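Local coordinates for protein Exo-1,5-alpha-L-arabinofuranobiosidase (Gibberella zeae, PDB 2YDT) that probably hydrolyses alpha-1,5-linked L-arabinan from the chain end, acting as an exo-1,5-alpha-L-arabinofuranobiosidase, at residues F17-N22 / K351-A356; R24-L29 / I344-G349; L29-L34 / M338-G343; A273-V278 / T321-S326. All blocks are in the same frame, centred on the assembly; numbering follows the deposited sequence.

The chain forms a six-bladed beta-propeller. Contact 1 pairs strand 11-17 with strand 354-360, closing the last blade. Contacts 2 and 3 lie where the first and last blades meet, joining strand 28-35 of the first to the last, and share Leu29; contact 4, at the junction of the fifth and sixth blades, joins the lead-ins to strands 277-281 and 326-330. Along the chain they are nested, contact 4 inside 3, 3 inside 2 and 2 inside 1. Centres lie about 9 Å apart for contacts 1 and 2 and for 3 and 4, and about 18 Å for 1 and 4. Ring closure brings the chain's two ends together in contacts 1 to 3; contacts 2, 3 and 4 contribute residues to the sugar pocket.

Contact 1: F17-N22 / K351-A356; sequences FDPPTN and KNTVSA. With MN (manganese (II) ion), chain L; MN (manganese (II) ion), chain I; SO4 (sulfate ion), chain F.
Asp18 OD1 binds a manganese ion at 2.1 Å while resting against the Thr353 methyl, CG2, at 3.6 Å. Its partner oxygen Asp18 OD2 holds a second manganese at 2.2 Å, so one carboxylate bridges two metals; a chi1 of -176° sets CG anti to the backbone N, on the side of the metals. Five waters complete an octahedron round the first ion. They tie it to both segments: one donates to Asp18 OD2, one to Pro19 O, one to Asn352 O, and a fourth to O3 of a sulfate. The sulfate, probably from the crystallisation liquor, is in turn gripped by Lys351, whose NZ donates to O2 at 2.6 Å. Pro19 CG and CD also rest against Asn352 O, with CD 3.3 Å away. The side chain of Asn352 turns the other way, its ND2 bonding to the carbonyls of Ile344 and Val28.

Beside the metals the backbones pair. Val354 N donates to Phe17 O at 2.9 Å, in the carbonyl plane, and Phe17 N returns a longer bond to Val354 O at 3.2 Å, with the donor tilted 24° from that plane. This is an antiparallel hydrogen-bonded pair, with both side chains on one face of the sheet. There Phe17 CB meets Val354 CG2, which lies at the edge of the phenyl ring, while Trp45 meets that ring. Asp18 and Pro19 bind calcium in another crystal of this protein. The N-terminal strand 11-17 here completes the last blade beside strand 354-360, the "velcro" closure of beta-propellers.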
loop_
_atom_site.group_PDB
_atom_site.type_symbol
_atom_site.label_atom_id
_atom_site.label_comp_id
_atom_site.label_asym_id
_atom_site.label_seq_id
_atom_site.Cartn_x
_atom_site.Cartn_y
_atom_site.Cartn_z
ATOM N N PHE A 17 0.678 15.929 -9.041
ATOM C CA PHE A 17 1.879 15.965 -9.885
ATOM C C PHE A 17 1.580 15.464 -11.289
ATOM O O PHE A 17 0.972 14.422 -11.464
ATOM C CB PHE A 17 2.970 15.074 -9.282
ATOM C CG PHE A 17 4.247 15.026 -10.070
ATOM C CD1 PHE A 17 5.036 16.169 -10.254
ATOM C CD2 PHE A 17 4.706 13.826 -10.565
ATOM C CE1 PHE A 17 6.239 16.098 -10.962
ATOM C CE2 PHE A 17 5.930 13.771 -11.259
ATOM C CZ PHE A 17 6.656 14.894 -11.455
ATOM N N ASP A 18 2.036 16.228 -12.283
ATOM C CA ASP A 18 1.983 15.869 -13.673
ATOM C C ASP A 18 3.428 15.744 -14.150
ATOM O O ASP A 18 4.168 16.749 -14.167
ATOM C CB ASP A 18 1.272 16.978 -14.445
ATOM C CG ASP A 18 1.085 16.660 -15.905
ATOM O OD1 ASP A 18 1.179 15.496 -16.333
ATOM O OD2 ASP A 18 0.778 17.627 -16.655
ATOM N N PRO A 19 3.855 14.519 -14.544
ATOM C CA PRO A 19 5.253 14.309 -14.857
ATOM C C PRO A 19 5.725 15.051 -16.114
ATOM O O PRO A 19 4.934 15.275 -17.032
ATOM C CB PRO A 19 5.347 12.792 -15.085
ATOM C CG PRO A 19 3.945 12.364 -15.483
ATOM C CD PRO A 19 3.019 13.324 -14.792
ATOM N N PRO A 20 7.007 15.400 -16.161
ATOM C CA PRO A 20 7.594 15.830 -17.433
ATOM C C PRO A 20 7.325 14.767 -18.510
ATOM O O PRO A 20 7.330 13.554 -18.234
ATOM C CB PRO A 20 9.077 15.937 -17.110
ATOM C CG PRO A 20 9.134 16.177 -15.675
ATOM C CD PRO A 20 8.016 15.334 -15.108
ATOM N N THR A 21 7.140 15.183 -19.765
ATOM C CA THR A 21 6.713 14.228 -20.765
ATOM C C THR A 21 7.762 13.217 -21.187
ATOM O O THR A 21 7.409 12.187 -21.747
ATOM C CB THR A 21 6.120 14.885 -22.033
ATOM O OG1 THR A 21 7.154 15.602 -22.739
ATOM C CG2 THR A 21 4.950 15.861 -21.698
ATOM N N ASN A 22 9.027 13.522 -20.934
ATOM C CA ASN A 22 10.128 12.594 -21.181
ATOM C C ASN A 22 10.358 11.560 -20.065
ATOM O O ASN A 22 11.271 10.708 -20.166
ATOM C CB ASN A 22 11.432 13.396 -21.379
ATOM C CG ASN A 22 11.798 14.215 -20.163
ATOM O OD1 ASN A 22 11.006 15.051 -19.699
ATOM N ND2 ASN A 22 13.023 14.004 -19.621
ATOM N N LYS A 351 -0.111 9.282 -19.919
ATOM C CA LYS A 351 -1.258 9.927 -19.341
ATOM C C LYS A 351 -1.380 9.848 -17.824
ATOM O O LYS A 351 -2.316 10.437 -17.246
ATOM C CB LYS A 351 -2.518 9.375 -19.991
ATOM C CG LYS A 351 -2.562 9.646 -21.509
ATOM C CD LYS A 351 -2.163 11.096 -21.871
ATOM C CE LYS A 351 -2.616 11.513 -23.295
ATOM N NZ LYS A 351 -1.994 12.790 -23.772
ATOM N N ASN A 352 -0.492 9.108 -17.166
ATOM C CA ASN A 352 -0.604 9.012 -15.683
ATOM C C ASN A 352 -0.249 10.331 -15.022
ATOM O O ASN A 352 0.721 11.025 -15.402
ATOM C CB ASN A 352 0.284 7.935 -15.055
ATOM C CG ASN A 352 -0.164 6.522 -15.325
ATOM O OD1 ASN A 352 -1.213 6.252 -15.978
ATOM N ND2 ASN A 352 0.643 5.564 -14.825
ATOM N N THR A 353 -1.028 10.681 -13.994
ATOM C CA THR A 353 -0.701 11.783 -13.109
ATOM C C THR A 353 -0.984 11.275 -11.685
ATOM O O THR A 353 -1.718 10.286 -11.508
ATOM C CB THR A 353 -1.579 13.025 -13.350
ATOM O OG1 THR A 353 -2.963 12.674 -13.086
ATOM C CG2 THR A 353 -1.396 13.525 -14.826
ATOM N N VAL A 354 -0.436 11.978 -10.720
ATOM C CA VAL A 354 -0.742 11.742 -9.281
ATOM C C VAL A 354 -1.888 12.689 -8.905
ATOM O O VAL A 354 -1.798 13.882 -9.112
ATOM C CB VAL A 354 0.493 11.980 -8.363
ATOM C CG1 VAL A 354 0.142 11.526 -6.914
ATOM C CG2 VAL A 354 1.743 11.252 -8.944
ATOM N N SER A 355 -2.976 12.143 -8.361
ATOM C CA SER A 355 -4.085 13.001 -7.986
ATOM C C SER A 355 -4.842 12.411 -6.802
ATOM O O SER A 355 -4.589 11.276 -6.405
ATOM C CB SER A 355 -5.050 13.165 -9.154
ATOM O OG SER A 355 -5.746 11.959 -9.456
ATOM N N ALA A 356 -5.778 13.185 -6.233
ATOM C CA ALA A 356 -6.560 12.679 -5.093
ATOM C C ALA A 356 -7.917 13.358 -5.058
ATOM O O ALA A 356 -8.096 14.445 -5.623
ATOM C CB ALA A 356 -5.841 12.902 -3.777
HETATM MN MN MN L . 0.486 19.826 -16.762
HETATM MN MN MN I . 0.719 14.700 -18.259
HETATM S S SO4 F . 1.892 13.526 -23.341
HETATM O O1 SO4 F . 2.835 12.604 -22.768
HETATM O O2 SO4 F . 0.641 12.764 -23.555
HETATM O O3 SO4 F . 1.594 14.723 -22.529
HETATM O O4 SO4 F . 2.360 13.990 -24.675
HETATM O O HOH W 1 0.546 16.767 -19.195
HETATM O O HOH W 2 2.915 14.592 -18.654
HETATM O O HOH W 3 0.696 12.570 -17.663
HETATM O O HOH W 4 0.351 13.897 -20.306
HETATM O O HOH W 5 -1.446 14.948 -17.906
#

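Contact 2: R24-L29 / I344-G349; sequences RDPQVL and ILPPAG
In Asp25 (chi1 -167°) and Leu29 CG stands anti to the backbone N, which brings it toward the loop 344-349; in Leu29 a chi2 of 71° then places the methyls. That loop links strands 336-341 and 354-360 of the last blade of the six-bladed beta-propeller, and here it lies against the lead-in to the first blade, beside the arabinofuranose pocket. Asp25 OD1 accepts the backbone N-H of Ala348 on its syn lone pair, 2.9 Å from Ala348 N and nearly straight at 168°. The next amide, Gly349 N, donates a hydrogen bond to a water that donates weakly to Asp25 OD2. Two successive N-H groups therefore face one carboxylate, directly and through water, which would be expected to favour its charged form. The carboxylate also has hydrocarbon beside it: Asp25 OD2 lies 3.3 Å from Pro347 CA, and Pro346 CB touches both oxygens.

Next come the prolines. Cis peptide bonds precede Pro26 and Pro347, turning each chain sharply at the interface. The rings of Pro26 and Pro346 lie side by side, pointing the same way, with Pro26 CG 4.0 Å from Pro346 CD. Pro26 CB also meets the methyl of Ala348 at 4.1 Å from Ala348 CB.

Towards the pocket, Leu29 and Leu345 both touch the bound arabinofuranose. Their side chains cross obliquely, Leu29 CD2 to Leu345 CD2 being 4.1 Å, while the other methyl, Leu29 CD1, sits 3.3 Å from Ile344 O.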
loop_
_atom_site.group_PDB
_atom_site.type_symbol
_atom_site.label_atom_id
_atom_site.label_comp_id
_atom_site.label_asym_id
_atom_site.label_seq_id
_atom_site.Cartn_x
_atom_site.Cartn_y
_atom_site.Cartn_z
ATOM N N ARG A 24 9.974 8.107 -18.154
ATOM C CA ARG A 24 9.811 6.752 -18.688
ATOM C C ARG A 24 8.485 6.122 -18.299
ATOM O O ARG A 24 8.138 6.141 -17.145
ATOM C CB ARG A 24 10.966 5.879 -18.205
ATOM C CG ARG A 24 12.341 6.385 -18.636
ATOM C CD ARG A 24 13.514 5.602 -17.994
ATOM N NE ARG A 24 13.625 5.842 -16.563
ATOM C CZ ARG A 24 13.175 5.024 -15.598
ATOM N NH1 ARG A 24 12.649 3.826 -15.879
ATOM N NH2 ARG A 24 13.320 5.396 -14.311
ATOM N N ASP A 25 7.781 5.533 -19.257
ATOM C CA ASP A 25 6.505 4.801 -19.034
ATOM C C ASP A 25 6.679 3.842 -17.858
ATOM O O ASP A 25 7.678 3.069 -17.807
ATOM C CB ASP A 25 6.233 4.014 -20.305
ATOM C CG ASP A 25 4.845 3.453 -20.403
ATOM O OD1 ASP A 25 3.897 3.899 -19.743
ATOM O OD2 ASP A 25 4.715 2.563 -21.268
ATOM N N PRO A 26 5.761 3.899 -16.858
ATOM C CA PRO A 26 4.480 4.640 -16.769
ATOM C C PRO A 26 4.565 6.062 -16.219
ATOM O O PRO A 26 3.524 6.699 -16.037
ATOM C CB PRO A 26 3.666 3.762 -15.823
ATOM C CG PRO A 26 4.691 3.286 -14.848
ATOM C CD PRO A 26 5.913 2.997 -15.695
ATOM N N GLN A 27 5.777 6.537 -15.919
ATOM C CA GLN A 27 6.078 7.921 -15.537
ATOM C C GLN A 27 5.878 8.154 -14.048
ATOM O O GLN A 27 6.789 8.593 -13.356
ATOM C CB GLN A 27 5.375 8.967 -16.422
ATOM C CG GLN A 27 5.631 8.773 -17.916
ATOM C CD GLN A 27 5.070 9.899 -18.742
ATOM O OE1 GLN A 27 3.891 10.188 -18.637
ATOM N NE2 GLN A 27 5.915 10.567 -19.558
ATOM N N VAL A 28 4.679 7.869 -13.569
ATOM C CA VAL A 28 4.365 7.815 -12.151
ATOM C C VAL A 28 3.505 6.570 -11.946
ATOM O O VAL A 28 2.874 6.085 -12.899
ATOM C CB VAL A 28 3.655 9.064 -11.662
ATOM C CG1 VAL A 28 4.585 10.292 -11.813
ATOM C CG2 VAL A 28 2.262 9.275 -12.388
ATOM N N LEU A 29 3.482 6.053 -10.711
ATOM C CA LEU A 29 2.671 4.889 -10.357
ATOM C C LEU A 29 2.730 4.803 -8.829
ATOM O O LEU A 29 3.657 5.330 -8.199
ATOM C CB LEU A 29 3.263 3.608 -10.990
ATOM C CG LEU A 29 2.346 2.392 -11.059
ATOM C CD1 LEU A 29 1.215 2.605 -12.121
ATOM C CD2 LEU A 29 3.129 1.094 -11.314
ATOM N N ILE A 344 -2.264 4.057 -14.181
ATOM C CA ILE A 344 -2.331 2.657 -14.536
ATOM C C ILE A 344 -0.977 2.043 -14.863
ATOM O O ILE A 344 -0.013 2.737 -15.169
ATOM C CB ILE A 344 -3.278 2.418 -15.741
ATOM C CG1 ILE A 344 -2.718 3.047 -17.024
ATOM C CG2 ILE A 344 -4.665 3.014 -15.464
ATOM C CD1 ILE A 344 -3.570 2.708 -18.272
ATOM N N LEU A 345 -0.922 0.718 -14.784
ATOM C CA LEU A 345 0.257 -0.032 -15.173
ATOM C C LEU A 345 0.693 0.290 -16.596
ATOM O O LEU A 345 -0.166 0.625 -17.437
ATOM C CB LEU A 345 -0.028 -1.535 -15.072
ATOM C CG LEU A 345 -0.099 -2.062 -13.642
ATOM C CD1 LEU A 345 -0.826 -3.452 -13.675
ATOM C CD2 LEU A 345 1.292 -2.190 -13.060
ATOM N N PRO A 346 2.007 0.209 -16.873
ATOM C CA PRO A 346 2.411 0.437 -18.274
ATOM C C PRO A 346 1.846 -0.658 -19.199
ATOM O O PRO A 346 1.682 -1.823 -18.783
ATOM C CB PRO A 346 3.948 0.404 -18.195
ATOM C CG PRO A 346 4.215 -0.457 -17.032
ATOM C CD PRO A 346 3.162 -0.182 -16.048
ATOM N N PRO A 347 1.555 -0.288 -20.467
ATOM C CA PRO A 347 1.796 1.010 -21.088
ATOM C C PRO A 347 0.728 2.028 -20.760
ATOM O O PRO A 347 -0.465 1.751 -20.914
ATOM C CB PRO A 347 1.793 0.679 -22.607
ATOM C CG PRO A 347 0.967 -0.523 -22.725
ATOM C CD PRO A 347 0.986 -1.267 -21.414
ATOM N N ALA A 348 1.148 3.192 -20.252
ATOM C CA ALA A 348 0.230 4.213 -19.797
ATOM C C ALA A 348 0.016 5.376 -20.761
ATOM O O ALA A 348 -0.770 6.286 -20.494
ATOM C CB ALA A 348 0.638 4.727 -18.373
ATOM N N GLY A 349 0.729 5.334 -21.886
ATOM C CA GLY A 349 0.490 6.299 -22.970
ATOM C C GLY A 349 0.783 7.741 -22.648
ATOM O O GLY A 349 0.256 8.646 -23.295
HETATM O O HOH W 6 2.892 4.024 -23.166
#

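Contact 3: L29-L34 / M338-G343; sequences LYARPL and MIMGAG
Strands 29-34 and 338-341 run roughly antiparallel, 150° apart with axes 6.0 Å at closest approach, yet no hydrogen bond joins them directly, for they belong to different blades and meet through side chains. Ala31 CB fits onto the second backbone, 3.6 Å from Gly341 C, with Met340 CG and Ala342 CB close by. Met340 is extended beyond CG (chi2 -168°), which carries its thioether over the first strand: SD lies 3.5 Å from Arg32 C and 3.8 Å from Pro33 CB. The side chains of Pro33 and Met340 slide past each other in opposite directions, and the sulfur of Met338 touches the same Pro33 CB. Ala342 CB packs on the backbone of Leu29, 3.6 Å from Leu29 C. A water accepts from Tyr30 N and lies 2.8 Å from Gly343 O, linking the two segments.

Arg32 points away from the second strand. Its NH1 donates to Ala31 O at 3.0 Å from above the carbonyl plane, its NH2 bonds Thr324 OG1, and Tyr30 CE2 lies 3.4 Å above the centre of the guanidinium. These two bonds and the ring fix the group's rotation.

Strand 28-35 is thus wedged between blades: strand 41-47 hydrogen-bonds to it in the first, Ser326 of strand 326-330 bonds Ala31 O from the last, and strand 87-92 of the second packs on Tyr30, which touches the bound arabinofuranose.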
loop_
_atom_site.group_PDB
_atom_site.type_symbol
_atom_site.label_atom_id
_atom_site.label_comp_id
_atom_site.label_asym_id
_atom_site.label_seq_id
_atom_site.Cartn_x
_atom_site.Cartn_y
_atom_site.Cartn_z
ATOM N N LEU A 29 3.482 6.053 -10.711
ATOM C CA LEU A 29 2.671 4.889 -10.357
ATOM C C LEU A 29 2.730 4.803 -8.829
ATOM O O LEU A 29 3.657 5.330 -8.199
ATOM C CB LEU A 29 3.263 3.608 -10.990
ATOM C CG LEU A 29 2.346 2.392 -11.059
ATOM C CD1 LEU A 29 1.215 2.605 -12.121
ATOM C CD2 LEU A 29 3.129 1.094 -11.314
ATOM N N TYR A 30 1.762 4.117 -8.211
ATOM C CA TYR A 30 1.945 3.682 -6.804
ATOM C C TYR A 30 1.915 4.828 -5.822
ATOM O O TYR A 30 2.881 5.074 -5.090
ATOM C CB TYR A 30 3.233 2.820 -6.659
ATOM C CG TYR A 30 3.139 1.727 -5.609
ATOM C CD1 TYR A 30 3.021 0.377 -5.986
ATOM C CD2 TYR A 30 3.217 2.022 -4.249
ATOM C CE1 TYR A 30 2.951 -0.630 -5.069
ATOM C CE2 TYR A 30 3.143 1.013 -3.305
ATOM C CZ TYR A 30 3.035 -0.311 -3.710
ATOM O OH TYR A 30 2.964 -1.335 -2.771
ATOM N N ALA A 31 0.788 5.535 -5.754
ATOM C CA ALA A 31 0.623 6.675 -4.855
ATOM C C ALA A 31 0.338 6.217 -3.427
ATOM O O ALA A 31 -0.420 5.278 -3.214
ATOM C CB ALA A 31 -0.540 7.603 -5.351
ATOM N N ARG A 32 0.929 6.945 -2.479
ATOM C CA ARG A 32 0.726 6.689 -1.048
ATOM C C ARG A 32 0.623 7.974 -0.258
ATOM O O ARG A 32 1.509 8.851 -0.397
ATOM C CB ARG A 32 1.875 5.814 -0.493
ATOM C CG ARG A 32 1.829 4.373 -0.986
ATOM C CD ARG A 32 0.684 3.593 -0.409
ATOM N NE ARG A 32 0.705 2.178 -0.730
ATOM C CZ ARG A 32 0.090 1.606 -1.756
ATOM N NH1 ARG A 32 -0.545 2.301 -2.670
ATOM N NH2 ARG A 32 0.103 0.304 -1.858
ATOM N N PRO A 33 -0.401 8.073 0.634
ATOM C CA PRO A 33 -0.557 9.249 1.503
ATOM C C PRO A 33 -0.287 8.938 2.962
ATOM O O PRO A 33 -0.275 7.781 3.370
ATOM C CB PRO A 33 -2.047 9.536 1.389
ATOM C CG PRO A 33 -2.652 8.205 1.349
ATOM C CD PRO A 33 -1.632 7.271 0.653
ATOM N N LEU A 34 -0.053 9.996 3.711
ATOM C CA LEU A 34 0.133 9.876 5.180
ATOM C C LEU A 34 -0.369 11.114 5.896
ATOM O O LEU A 34 -0.034 12.237 5.501
ATOM C CB LEU A 34 1.624 9.669 5.492
ATOM C CG LEU A 34 2.033 9.627 6.967
ATOM C CD1 LEU A 34 1.456 8.359 7.631
ATOM C CD2 LEU A 34 3.574 9.722 7.193
ATOM N N MET A 338 -9.766 10.203 2.005
ATOM C CA MET A 338 -8.965 10.558 0.811
ATOM C C MET A 338 -8.719 9.308 -0.012
ATOM O O MET A 338 -8.435 8.225 0.548
ATOM C CB MET A 338 -7.626 11.193 1.226
ATOM C CG MET A 338 -6.659 11.364 0.075
ATOM S SD MET A 338 -5.121 12.228 0.604
ATOM C CE MET A 338 -5.726 13.799 0.370
ATOM N N ILE A 339 -8.842 9.449 -1.335
ATOM C CA ILE A 339 -8.608 8.404 -2.299
ATOM C C ILE A 339 -7.554 8.956 -3.265
ATOM O O ILE A 339 -7.751 10.027 -3.869
ATOM C CB ILE A 339 -9.897 8.023 -3.089
ATOM C CG1 ILE A 339 -11.063 7.848 -2.106
ATOM C CG2 ILE A 339 -9.638 6.788 -3.962
ATOM C CD1 ILE A 339 -12.428 7.694 -2.771
ATOM N N MET A 340 -6.388 8.276 -3.366
ATOM C CA MET A 340 -5.204 8.822 -4.043
ATOM C C MET A 340 -4.699 7.795 -5.032
ATOM O O MET A 340 -4.609 6.604 -4.728
ATOM C CB MET A 340 -4.089 9.111 -3.033
ATOM C CG MET A 340 -2.871 9.855 -3.596
ATOM S SD MET A 340 -1.532 9.776 -2.374
ATOM C CE MET A 340 -0.317 10.817 -3.160
ATOM N N GLY A 341 -4.372 8.242 -6.246
ATOM C CA GLY A 341 -3.848 7.360 -7.268
ATOM C C GLY A 341 -2.809 7.982 -8.149
ATOM O O GLY A 341 -2.670 9.228 -8.197
ATOM N N ALA A 342 -2.047 7.100 -8.810
ATOM C CA ALA A 342 -1.022 7.541 -9.752
ATOM C C ALA A 342 -1.137 6.809 -11.074
ATOM O O ALA A 342 -0.149 6.558 -11.758
ATOM C CB ALA A 342 0.396 7.478 -9.141
ATOM N N GLY A 343 -2.358 6.485 -11.477
ATOM C CA GLY A 343 -2.565 5.989 -12.807
ATOM C C GLY A 343 -2.413 4.491 -12.936
ATOM O O GLY A 343 -2.462 3.737 -11.938
HETATM O O HOH W 7 -1.034 3.984 -9.542
#

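Contact 4: A273-V278 / T321-S326; sequences AGSPYV and TAYTRS
Ser275 and Thr324 make the direct hydrogen bond where the fifth and sixth blades of the beta-propeller meet, between the lead-ins to strands 277-281 and 326-330. Ser275 OG, set between the backbone N and the carbonyl carbon by a chi1 of 59°, accepts from Thr324 N at 3.0 Å with an N-H...O angle of 163°. The backbones approach again where Thr324 CA makes a C-H...O contact of 3.4 Å with Ser275 O.

Water supplies the other polar links. One molecule donates to both Ser275 O and Arg325 O, satisfying two buried carbonyls, and a second donates to Pro276 O while hydrogen-bonding to Thr324 OG1, already bound by Arg32. The guanidinium of Arg325 turns to other partners, among them Ser298 O and Ser293 OG.

Two residues here link to the inhibitor site. Tyr323 CD1 lies 3.5 Å from Ser275 OG, approached obliquely, and the phenol oxygen of Tyr323 makes a weak hydrogen bond to N4' of the bound iminosugar inhibitor. Ser275 N bonds Glu228, another residue of that inhibitor's site, so one serine is linked to two pocket residues. Leu29 and Leu345 both touch Tyr323, on the side of its ring away from Ser275.

Ring and van der Waals contacts complete the junction farther along the strands. Tyr277 turns one face of its ring to Ser326, whose CB stands over it in a CH-pi contact, 4.0 Å from the ring centroid and 15° off the normal. Close beside it, Tyr277 CB presses on the water-bound Arg325 O at 3.3 Å.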
loop_
_atom_site.group_PDB
_atom_site.type_symbol
_atom_site.label_atom_id
_atom_site.label_comp_id
_atom_site.label_asym_id
_atom_site.label_seq_id
_atom_site.Cartn_x
_atom_site.Cartn_y
_atom_site.Cartn_z
ATOM N N ALA A 273 -11.033 -6.947 -7.978
ATOM C CA ALA A 273 -9.783 -7.646 -8.288
ATOM C C ALA A 273 -8.658 -6.625 -8.405
ATOM O O ALA A 273 -8.874 -5.500 -8.844
ATOM C CB ALA A 273 -9.863 -8.446 -9.588
ATOM N N GLY A 274 -7.464 -7.078 -8.031
ATOM C CA GLY A 274 -6.225 -6.316 -8.271
ATOM C C GLY A 274 -5.855 -5.334 -7.177
ATOM O O GLY A 274 -6.708 -4.604 -6.649
ATOM N N SER A 275 -4.563 -5.349 -6.819
ATOM C CA SER A 275 -3.908 -4.296 -6.058
ATOM C C SER A 275 -4.782 -3.524 -5.073
ATOM O O SER A 275 -4.964 -2.289 -5.194
ATOM C CB SER A 275 -3.178 -3.334 -7.024
ATOM O OG SER A 275 -4.034 -2.727 -7.981
ATOM N N PRO A 276 -5.227 -4.240 -4.030
ATOM C CA PRO A 276 -6.158 -3.623 -3.102
ATOM C C PRO A 276 -5.497 -2.796 -2.011
ATOM O O PRO A 276 -4.298 -2.878 -1.776
ATOM C CB PRO A 276 -6.893 -4.826 -2.502
ATOM C CG PRO A 276 -5.907 -5.928 -2.558
ATOM C CD PRO A 276 -5.139 -5.693 -3.832
ATOM N N TYR A 277 -6.306 -2.004 -1.331
ATOM C CA TYR A 277 -5.836 -1.195 -0.223
ATOM C C TYR A 277 -6.969 -1.077 0.783
ATOM O O TYR A 277 -8.084 -0.698 0.388
ATOM C CB TYR A 277 -5.382 0.222 -0.699
ATOM C CG TYR A 277 -4.474 0.935 0.302
ATOM C CD1 TYR A 277 -3.098 0.927 0.158
ATOM C CD2 TYR A 277 -5.003 1.547 1.447
ATOM C CE1 TYR A 277 -2.302 1.509 1.094
ATOM C CE2 TYR A 277 -4.207 2.108 2.398
ATOM C CZ TYR A 277 -2.834 2.098 2.194
ATOM O OH TYR A 277 -1.979 2.673 3.121
ATOM N N VAL A 278 -6.692 -1.337 2.068
ATOM C CA VAL A 278 -7.710 -1.284 3.126
ATOM C C VAL A 278 -7.407 -0.233 4.178
ATOM O O VAL A 278 -6.246 -0.039 4.554
ATOM C CB VAL A 278 -7.913 -2.669 3.820
ATOM C CG1 VAL A 278 -6.738 -3.121 4.655
ATOM C CG2 VAL A 278 -9.165 -2.655 4.725
ATOM N N THR A 321 -10.140 4.987 -11.471
ATOM C CA THR A 321 -9.442 3.714 -11.280
ATOM C C THR A 321 -7.939 3.911 -11.435
ATOM O O THR A 321 -7.466 4.602 -12.361
ATOM C CB THR A 321 -9.919 2.709 -12.282
ATOM O OG1 THR A 321 -11.337 2.500 -12.073
ATOM C CG2 THR A 321 -9.150 1.388 -12.164
ATOM N N ALA A 322 -7.187 3.311 -10.508
ATOM C CA ALA A 322 -5.730 3.340 -10.580
ATOM C C ALA A 322 -5.143 2.077 -9.949
ATOM O O ALA A 322 -5.701 1.513 -8.996
ATOM C CB ALA A 322 -5.165 4.591 -9.905
ATOM N N TYR A 323 -3.983 1.667 -10.450
ATOM C CA TYR A 323 -3.204 0.607 -9.830
ATOM C C TYR A 323 -2.827 0.973 -8.416
ATOM O O TYR A 323 -2.334 2.087 -8.146
ATOM C CB TYR A 323 -1.947 0.354 -10.657
ATOM C CG TYR A 323 -1.064 -0.770 -10.160
ATOM C CD1 TYR A 323 -1.463 -2.105 -10.259
ATOM C CD2 TYR A 323 0.212 -0.502 -9.635
ATOM C CE1 TYR A 323 -0.635 -3.145 -9.820
ATOM C CE2 TYR A 323 1.038 -1.537 -9.199
ATOM C CZ TYR A 323 0.614 -2.858 -9.312
ATOM O OH TYR A 323 1.434 -3.868 -8.929
ATOM N N THR A 324 -3.117 0.042 -7.507
ATOM C CA THR A 324 -2.882 0.212 -6.062
ATOM C C THR A 324 -3.339 1.595 -5.546
ATOM O O THR A 324 -2.710 2.246 -4.712
ATOM C CB THR A 324 -1.422 -0.189 -5.625
ATOM O OG1 THR A 324 -1.380 -0.349 -4.202
ATOM C CG2 THR A 324 -0.355 0.853 -6.065
ATOM N N ARG A 325 -4.518 2.014 -5.995
ATOM C CA ARG A 325 -5.146 3.221 -5.493
ATOM C C ARG A 325 -5.253 3.110 -3.979
ATOM O O ARG A 325 -5.672 2.048 -3.473
ATOM C CB ARG A 325 -6.504 3.420 -6.195
ATOM C CG ARG A 325 -7.079 4.820 -6.053
ATOM C CD ARG A 325 -8.465 4.952 -6.721
ATOM N NE ARG A 325 -9.429 4.061 -6.083
ATOM C CZ ARG A 325 -10.726 4.067 -6.329
ATOM N NH1 ARG A 325 -11.231 4.955 -7.174
ATOM N NH2 ARG A 325 -11.520 3.162 -5.752
ATOM N N SER A 326 -4.862 4.165 -3.268
ATOM C CA SER A 326 -4.733 4.112 -1.822
ATOM C C SER A 326 -5.747 4.974 -1.124
ATOM O O SER A 326 -6.439 5.807 -1.754
ATOM C CB SER A 326 -3.316 4.494 -1.383
ATOM O OG SER A 326 -2.914 5.714 -1.910
HETATM O O HOH W 8 -6.813 -0.059 -4.810
HETATM O O HOH W 9 -2.000 -2.784 -3.274
#